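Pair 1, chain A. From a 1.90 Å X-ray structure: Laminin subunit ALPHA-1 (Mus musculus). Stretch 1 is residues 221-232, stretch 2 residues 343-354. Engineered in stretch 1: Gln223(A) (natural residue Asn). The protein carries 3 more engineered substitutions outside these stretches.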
# COMPACT_ATOMS: atom_id res chain seq x y z
N ASP A 221 -8.94 -6.19 24.54
CA ASP A 221 -9.03 -7.10 23.41
C ASP A 221 -8.55 -6.51 22.09
O ASP A 221 -8.84 -5.36 21.76
CB ASP A 221 -10.48 -7.60 23.27
CG ASP A 221 -10.61 -8.74 22.27
OD1 ASP A 221 -10.35 -8.51 21.07
OD2 ASP A 221 -10.96 -9.86 22.70
N LEU A 222 -7.81 -7.32 21.34
CA LEU A 222 -7.27 -6.91 20.05
C LEU A 222 -6.83 -8.14 19.26
O LEU A 222 -6.11 -9.00 19.77
CB LEU A 222 -6.07 -5.98 20.25
CG LEU A 222 -5.31 -5.59 18.98
CD1 LEU A 222 -6.20 -4.73 18.09
CD2 LEU A 222 -4.06 -4.83 19.36
N GLN A 223 -7.27 -8.22 18.00
CA GLN A 223 -6.91 -9.33 17.14
C GLN A 223 -6.02 -8.83 16.00
O GLN A 223 -6.39 -7.91 15.28
CB GLN A 223 -8.17 -9.97 16.55
CG GLN A 223 -7.91 -11.29 15.83
CD GLN A 223 -9.06 -11.71 14.94
OE1 GLN A 223 -10.21 -11.78 15.37
NE2 GLN A 223 -8.75 -12.00 13.68
N ILE A 224 -4.85 -9.43 15.86
CA ILE A 224 -3.92 -9.05 14.80
C ILE A 224 -3.78 -10.20 13.80
O ILE A 224 -3.50 -11.33 14.19
CB ILE A 224 -2.51 -8.72 15.36
CG1 ILE A 224 -2.60 -7.47 16.26
CG2 ILE A 224 -1.53 -8.49 14.22
CD1 ILE A 224 -1.29 -7.09 16.91
N THR A 225 -3.97 -9.89 12.52
CA THR A 225 -3.86 -10.89 11.46
C THR A 225 -2.99 -10.34 10.33
O THR A 225 -3.04 -9.15 10.02
CB THR A 225 -5.24 -11.27 10.88
OG1 THR A 225 -6.08 -11.80 11.91
CG2 THR A 225 -5.08 -12.30 9.78
N LEU A 226 -2.20 -11.21 9.72
CA LEU A 226 -1.33 -10.79 8.63
C LEU A 226 -0.75 -12.01 7.93
O LEU A 226 -0.85 -13.13 8.44
CB LEU A 226 -0.20 -9.92 9.16
CG LEU A 226 0.82 -10.52 10.14
CD1 LEU A 226 1.83 -11.42 9.42
CD2 LEU A 226 1.57 -9.40 10.83
N GLU A 227 -0.16 -11.78 6.77
CA GLU A 227 0.50 -12.84 6.01
C GLU A 227 1.92 -12.35 5.78
O GLU A 227 2.14 -11.16 5.55
CB GLU A 227 -0.18 -13.06 4.66
CG GLU A 227 -1.61 -13.56 4.74
CD GLU A 227 -2.23 -13.70 3.37
OE1 GLU A 227 -1.63 -14.38 2.51
OE2 GLU A 227 -3.31 -13.12 3.14
N PHE A 228 2.88 -13.26 5.85
CA PHE A 228 4.27 -12.87 5.64
C PHE A 228 5.04 -13.93 4.87
O PHE A 228 4.67 -15.10 4.87
CB PHE A 228 4.95 -12.62 7.00
CG PHE A 228 5.24 -13.88 7.78
CD1 PHE A 228 6.40 -14.62 7.53
CD2 PHE A 228 4.36 -14.33 8.77
CE1 PHE A 228 6.68 -15.78 8.25
CE2 PHE A 228 4.63 -15.49 9.49
CZ PHE A 228 5.79 -16.22 9.23
N ARG A 229 6.11 -13.50 4.21
CA ARG A 229 6.99 -14.40 3.47
C ARG A 229 8.39 -13.87 3.73
O ARG A 229 8.61 -12.66 3.75
CB ARG A 229 6.70 -14.38 1.96
CG ARG A 229 7.08 -13.09 1.24
CD ARG A 229 7.03 -13.26 -0.28
NE ARG A 229 8.08 -14.15 -0.79
CZ ARG A 229 9.36 -13.82 -0.87
NH1 ARG A 229 9.77 -12.63 -0.47
NH2 ARG A 229 10.24 -14.70 -1.33
N THR A 230 9.34 -14.78 3.95
CA THR A 230 10.70 -14.35 4.24
C THR A 230 11.70 -15.47 4.01
O THR A 230 11.34 -16.64 4.01
CB THR A 230 10.82 -13.87 5.71
OG1 THR A 230 12.16 -13.43 5.98
CG2 THR A 230 10.46 -14.99 6.67
N THR A 231 12.96 -15.09 3.80
CA THR A 231 14.04 -16.05 3.62
C THR A 231 15.10 -15.79 4.69
O THR A 231 16.28 -16.10 4.50
CB THR A 231 14.70 -15.92 2.23
OG1 THR A 231 15.24 -14.60 2.06
CG2 THR A 231 13.68 -16.20 1.14
N SER A 232 14.67 -15.23 5.81
CA SER A 232 15.55 -14.92 6.95
C SER A 232 14.98 -15.55 8.22
O SER A 232 13.76 -15.68 8.37
CB SER A 232 15.68 -13.41 7.13
OG SER A 232 16.45 -13.10 8.29
N SER A 343 15.65 -5.91 12.07
CA SER A 343 14.63 -5.51 11.10
C SER A 343 14.25 -6.68 10.17
O SER A 343 15.11 -7.42 9.70
CB SER A 343 15.12 -4.33 10.24
OG SER A 343 15.23 -3.13 10.99
N PHE A 344 12.95 -6.84 9.93
CA PHE A 344 12.42 -7.89 9.06
C PHE A 344 12.87 -7.70 7.60
O PHE A 344 13.09 -6.57 7.14
CB PHE A 344 10.88 -7.86 9.11
CG PHE A 344 10.20 -8.90 8.24
CD1 PHE A 344 10.19 -10.24 8.60
CD2 PHE A 344 9.49 -8.51 7.11
CE1 PHE A 344 9.49 -11.18 7.85
CE2 PHE A 344 8.78 -9.44 6.34
CZ PHE A 344 8.78 -10.78 6.72
N ARG A 345 13.04 -8.81 6.89
CA ARG A 345 13.39 -8.78 5.46
C ARG A 345 12.45 -9.77 4.77
O ARG A 345 12.46 -10.96 5.08
CB ARG A 345 14.84 -9.20 5.21
CG ARG A 345 15.17 -9.20 3.71
CD ARG A 345 16.62 -9.55 3.42
NE ARG A 345 16.84 -9.72 1.98
CZ ARG A 345 16.84 -8.73 1.09
NH1 ARG A 345 16.63 -7.48 1.48
NH2 ARG A 345 17.03 -8.99 -0.20
N GLY A 346 11.64 -9.26 3.85
CA GLY A 346 10.68 -10.08 3.14
C GLY A 346 9.45 -9.23 2.84
O GLY A 346 9.57 -8.01 2.72
N CYS A 347 8.28 -9.84 2.71
CA CYS A 347 7.07 -9.05 2.44
C CYS A 347 5.95 -9.40 3.43
O CYS A 347 5.89 -10.52 3.96
CB CYS A 347 6.56 -9.26 1.00
SG CYS A 347 7.75 -8.84 -0.33
N VAL A 348 5.07 -8.43 3.66
CA VAL A 348 3.91 -8.58 4.53
C VAL A 348 2.68 -8.10 3.75
O VAL A 348 2.76 -7.11 3.02
CB VAL A 348 4.07 -7.74 5.81
CG1 VAL A 348 2.77 -7.73 6.61
CG2 VAL A 348 5.22 -8.29 6.65
N ARG A 349 1.56 -8.80 3.90
CA ARG A 349 0.34 -8.44 3.19
C ARG A 349 -0.87 -8.64 4.10
O ARG A 349 -0.82 -9.41 5.07
CB ARG A 349 0.20 -9.31 1.93
CG ARG A 349 -0.81 -10.46 2.08
CD ARG A 349 -0.43 -11.73 1.31
NE ARG A 349 -0.05 -11.50 -0.08
CZ ARG A 349 0.11 -12.46 -0.98
NH1 ARG A 349 -0.10 -13.73 -0.65
NH2 ARG A 349 0.49 -12.17 -2.21
N ASN A 350 -1.97 -7.96 3.77
CA ASN A 350 -3.21 -8.06 4.53
C ASN A 350 -3.06 -7.89 6.04
O ASN A 350 -3.55 -8.71 6.82
CB ASN A 350 -3.89 -9.40 4.23
CG ASN A 350 -4.31 -9.54 2.78
OD1 ASN A 350 -4.91 -8.62 2.21
ND2 ASN A 350 -4.01 -10.68 2.17
N LEU A 351 -2.40 -6.81 6.44
CA LEU A 351 -2.20 -6.51 7.86
C LEU A 351 -3.47 -5.86 8.40
O LEU A 351 -3.87 -4.79 7.94
CB LEU A 351 -1.03 -5.55 8.03
CG LEU A 351 -0.69 -5.13 9.46
CD1 LEU A 351 -0.27 -6.34 10.28
CD2 LEU A 351 0.43 -4.10 9.41
N ARG A 352 -4.10 -6.50 9.39
CA ARG A 352 -5.34 -5.97 9.95
C ARG A 352 -5.47 -6.13 11.46
O ARG A 352 -4.93 -7.06 12.05
CB ARG A 352 -6.53 -6.63 9.26
CG ARG A 352 -6.52 -8.15 9.41
CD ARG A 352 -7.02 -8.89 8.16
NE ARG A 352 -8.46 -8.77 7.96
CZ ARG A 352 -9.07 -7.71 7.44
NH1 ARG A 352 -8.37 -6.64 7.07
NH2 ARG A 352 -10.39 -7.71 7.29
N LEU A 353 -6.20 -5.21 12.07
CA LEU A 353 -6.43 -5.24 13.51
C LEU A 353 -7.92 -5.29 13.82
O LEU A 353 -8.70 -4.47 13.33
CB LEU A 353 -5.80 -4.02 14.18
CG LEU A 353 -4.28 -4.05 14.42
CD1 LEU A 353 -3.55 -4.21 13.11
CD2 LEU A 353 -3.85 -2.77 15.11
N SER A 354 -8.32 -6.26 14.64
CA SER A 354 -9.71 -6.45 15.02
C SER A 354 -9.85 -6.50 16.54
O SER A 354 -10.10 -5.48 17.18
CB SER A 354 -10.25 -7.76 14.42
OG SER A 354 -10.14 -7.76 13.01
O HOH W 1 13.74 -12.36 3.00
O HOH W 2 13.78 -11.07 8.54

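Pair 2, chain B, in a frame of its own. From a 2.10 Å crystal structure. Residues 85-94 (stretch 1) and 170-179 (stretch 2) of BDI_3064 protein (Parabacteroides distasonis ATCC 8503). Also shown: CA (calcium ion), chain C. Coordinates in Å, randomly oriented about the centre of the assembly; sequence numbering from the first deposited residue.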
# COMPACT_ATOMS: atom_id res chain seq x y z
N SER B 85 9.11 22.41 -15.28
CA SER B 85 9.39 23.11 -16.53
C SER B 85 10.02 22.21 -17.57
O SER B 85 10.04 22.57 -18.75
CB SER B 85 10.35 24.27 -16.29
OG SER B 85 9.70 25.31 -15.60
N THR B 86 10.55 21.05 -17.16
CA THR B 86 11.39 20.24 -18.03
C THR B 86 11.00 18.77 -17.94
O THR B 86 10.60 18.29 -16.89
CB THR B 86 12.89 20.40 -17.68
OG1 THR B 86 13.17 19.74 -16.45
CG2 THR B 86 13.29 21.87 -17.55
N LEU B 87 11.11 18.08 -19.07
CA LEU B 87 11.14 16.63 -19.09
C LEU B 87 12.59 16.24 -19.09
O LEU B 87 13.29 16.41 -20.09
CB LEU B 87 10.45 16.10 -20.33
CG LEU B 87 10.60 14.60 -20.60
CD1 LEU B 87 9.91 13.80 -19.50
CD2 LEU B 87 9.99 14.29 -21.95
N SER B 88 13.06 15.76 -17.95
CA SER B 88 14.41 15.25 -17.83
C SER B 88 14.43 13.73 -18.00
O SER B 88 13.55 13.03 -17.52
CB SER B 88 15.00 15.65 -16.50
OG SER B 88 16.17 14.92 -16.22
N MET B 89 15.42 13.23 -18.74
CA MET B 89 15.70 11.80 -18.84
C MET B 89 17.20 11.56 -18.78
O MET B 89 18.01 12.48 -18.90
CB MET B 89 15.22 11.23 -20.17
CG MET B 89 14.00 11.89 -20.75
SD MET B 89 13.44 10.93 -22.15
CE MET B 89 14.67 11.38 -23.36
N GLN B 90 17.55 10.29 -18.62
CA GLN B 90 18.90 9.83 -18.81
C GLN B 90 18.80 8.91 -20.02
O GLN B 90 17.94 8.03 -20.06
CB GLN B 90 19.39 9.09 -17.58
CG GLN B 90 19.61 10.00 -16.38
CD GLN B 90 20.92 10.76 -16.42
OE1 GLN B 90 21.76 10.56 -17.29
NE2 GLN B 90 21.10 11.63 -15.45
N VAL B 91 19.67 9.14 -21.01
CA VAL B 91 19.63 8.44 -22.29
C VAL B 91 21.00 7.86 -22.54
O VAL B 91 22.01 8.53 -22.40
CB VAL B 91 19.22 9.36 -23.44
CG1 VAL B 91 19.00 8.59 -24.73
CG2 VAL B 91 17.94 10.09 -23.09
N ARG B 92 21.04 6.58 -22.88
CA ARG B 92 22.28 5.90 -23.15
C ARG B 92 22.13 5.16 -24.46
O ARG B 92 21.12 4.49 -24.69
CB ARG B 92 22.60 4.94 -22.03
CG ARG B 92 23.90 4.17 -22.19
CD ARG B 92 23.87 2.95 -21.31
NE ARG B 92 25.09 2.16 -21.37
CZ ARG B 92 26.11 2.27 -20.53
NH1 ARG B 92 26.11 3.16 -19.54
NH2 ARG B 92 27.15 1.46 -20.69
N LEU B 93 23.12 5.31 -25.33
CA LEU B 93 23.10 4.67 -26.62
C LEU B 93 24.02 3.47 -26.52
O LEU B 93 25.13 3.57 -26.01
CB LEU B 93 23.58 5.63 -27.68
CG LEU B 93 22.55 6.62 -28.19
CD1 LEU B 93 21.86 7.42 -27.09
CD2 LEU B 93 23.28 7.55 -29.14
N ARG B 94 23.53 2.32 -26.97
CA ARG B 94 24.37 1.13 -26.95
C ARG B 94 25.51 1.26 -27.96
O ARG B 94 26.63 0.89 -27.65
CB ARG B 94 23.55 -0.11 -27.22
CG ARG B 94 24.26 -1.39 -26.87
CD ARG B 94 23.32 -2.56 -27.02
NE ARG B 94 23.99 -3.81 -26.68
CZ ARG B 94 24.68 -4.56 -27.54
NH1 ARG B 94 24.84 -4.21 -28.82
NH2 ARG B 94 25.24 -5.67 -27.09
N TYR B 170 18.70 -0.17 -33.43
CA TYR B 170 19.38 0.60 -32.40
C TYR B 170 18.80 0.17 -31.08
O TYR B 170 17.64 -0.21 -30.99
CB TYR B 170 19.16 2.10 -32.59
CG TYR B 170 19.68 2.61 -33.90
CD1 TYR B 170 21.03 2.74 -34.12
CD2 TYR B 170 18.80 2.95 -34.93
CE1 TYR B 170 21.52 3.19 -35.33
CE2 TYR B 170 19.28 3.41 -36.14
CZ TYR B 170 20.64 3.52 -36.34
OH TYR B 170 21.12 3.98 -37.53
N THR B 171 19.63 0.22 -30.07
CA THR B 171 19.21 -0.00 -28.71
C THR B 171 19.64 1.24 -27.99
O THR B 171 20.84 1.56 -27.95
CB THR B 171 19.90 -1.21 -28.09
OG1 THR B 171 19.35 -2.39 -28.65
CG2 THR B 171 19.69 -1.24 -26.58
N ILE B 172 18.67 1.94 -27.43
CA ILE B 172 18.97 2.97 -26.44
C ILE B 172 18.30 2.58 -25.12
O ILE B 172 17.30 1.87 -25.10
CB ILE B 172 18.60 4.39 -26.93
CG1 ILE B 172 17.09 4.58 -27.02
CG2 ILE B 172 19.28 4.65 -28.28
CD1 ILE B 172 16.65 5.94 -27.49
N TYR B 173 18.89 3.05 -24.04
CA TYR B 173 18.32 2.88 -22.74
C TYR B 173 17.83 4.21 -22.22
O TYR B 173 18.49 5.23 -22.39
CB TYR B 173 19.34 2.28 -21.81
CG TYR B 173 19.93 1.02 -22.34
CD1 TYR B 173 19.30 -0.20 -22.12
CD2 TYR B 173 21.10 1.03 -23.10
CE1 TYR B 173 19.85 -1.38 -22.62
CE2 TYR B 173 21.64 -0.14 -23.59
CZ TYR B 173 21.02 -1.34 -23.34
OH TYR B 173 21.54 -2.50 -23.84
N LEU B 174 16.66 4.19 -21.60
CA LEU B 174 16.03 5.36 -21.02
C LEU B 174 15.85 5.09 -19.55
O LEU B 174 15.33 4.04 -19.16
CB LEU B 174 14.69 5.62 -21.67
CG LEU B 174 14.70 5.59 -23.19
CD1 LEU B 174 13.27 5.76 -23.67
CD2 LEU B 174 15.60 6.67 -23.78
N ASP B 175 16.31 6.02 -18.74
CA ASP B 175 16.15 5.97 -17.32
C ASP B 175 15.78 7.36 -16.79
O ASP B 175 15.98 8.38 -17.47
CB ASP B 175 17.47 5.48 -16.70
CG ASP B 175 17.27 4.82 -15.37
OD1 ASP B 175 16.12 4.67 -14.94
OD2 ASP B 175 18.26 4.43 -14.74
N ASP B 176 15.22 7.39 -15.60
CA ASP B 176 14.94 8.62 -14.87
C ASP B 176 14.18 9.65 -15.67
O ASP B 176 14.56 10.82 -15.76
CB ASP B 176 16.23 9.14 -14.31
CG ASP B 176 16.93 8.09 -13.52
OD1 ASP B 176 16.26 7.48 -12.66
OD2 ASP B 176 18.11 7.82 -13.79
N ILE B 177 13.09 9.16 -16.25
CA ILE B 177 12.20 9.94 -17.07
C ILE B 177 11.26 10.60 -16.09
O ILE B 177 10.48 9.93 -15.38
CB ILE B 177 11.40 9.08 -18.04
CG1 ILE B 177 12.34 8.17 -18.83
CG2 ILE B 177 10.60 9.98 -18.97
CD1 ILE B 177 11.66 7.15 -19.68
N GLU B 178 11.35 11.92 -16.02
CA GLU B 178 10.65 12.67 -15.01
C GLU B 178 10.51 14.14 -15.39
O GLU B 178 11.31 14.68 -16.19
CB GLU B 178 11.38 12.57 -13.67
CG GLU B 178 12.81 13.08 -13.70
CD GLU B 178 13.56 12.79 -12.42
OE1 GLU B 178 12.94 12.43 -11.38
OE2 GLU B 178 14.79 12.93 -12.44
N LEU B 179 9.50 14.77 -14.80
CA LEU B 179 9.33 16.19 -14.88
C LEU B 179 10.06 16.81 -13.70
O LEU B 179 9.92 16.33 -12.58
CB LEU B 179 7.86 16.56 -14.87
CG LEU B 179 7.00 15.94 -15.96
CD1 LEU B 179 5.62 16.55 -15.92
CD2 LEU B 179 7.62 16.13 -17.33
CA CA C . 16.72 3.43 -12.90
O HOH W 3 16.06 12.67 -14.79

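Both pairs are two antiparallel strands interrupted by the same beta bulge, and 14 central residues superpose with an RMSD of 0.5 Å. The strand axes approach to 4.7 Å in pair 1 and 4.6 Å in pair 2, at 162° and 158° between N-to-C directions. In each, the register slips by one residue: Thr225(A) pairs with Arg352(A) and Glu227(A) with Arg349(A), just as Ser88(B) pairs with Glu178(B) and Gln90(B) with Asp175(B). The second strand thus fits an extra residue between the two hydrogen-bonded pairs.

The bulge rests on Asn350(A) and its match Asp176(B), with phi/psi of 50/51° and 51/51°. Asn and Asp are among the non-glycine residues that best tolerate this left-handed conformation. It brings acceptors close without a bond: Thr225(A) O lies 3.3 Å from Asn350(A) O, and Ser88(B) O 3.0 Å from Asp176(B) O. Regular hydrogen bonds resume beside it, such as Arg349(A) N to Glu227(A) O at 2.9 Å and Asp175(B) N to Gln90(B) O at 2.9 Å.

The polar side chains around the bulge differ. In pair 1, Asn350(A) ND2 donates to Glu227(A) OE2 at 2.7 Å, while Glu227(A) OE1 forms a salt bridge with Arg349(A) NH1 at 3.6 Å; one carboxylate serves two neighbours. Pair 2 has the uncharged Gln90(B) in place of Glu227(A), and Asp175(B) in place of Arg349(A). Asp175(B) turns its carboxylate to calcium, its OD1 2.5 Å and its OD2 2.6 Å from the ion CA, while Asp175(B) OD1 also accepts from Asp176(B) N at 2.9 Å. A water joins Ser88(B) OG, Asp176(B) O and Glu178(B) OE2, so small and long polar side chains are linked across the bulge.

Apolar side chains pack beside the same backbone. Leu226(A) CD2 meets Leu351(A) CD1 at 3.6 Å; at the matching positions, Met89(B) CG lies 4.3 Å from Ile177(B) CG2. Farther along, Val91(B) CG1 packs on Leu174(B) CD2 at 4.0 Å, where Phe228(A) CB lies 4.4 Å from Val348(A) CG2 and the end of the phenylalanine leads away.

A glycine in pair 1, Gly346(A), is matched by a branched residue, Ile172(B). Having no side chain suits Gly346(A) to its corner: at phi/psi 147/-153° a CB would be jammed against the carbonyl O of the residue before, and an ideal CB would also fall 2.2 Å from Arg229(A) O. Ile172(B) lies in an ordinary strand, and its CG2 packs 3.8 Å from Leu93(B) CG.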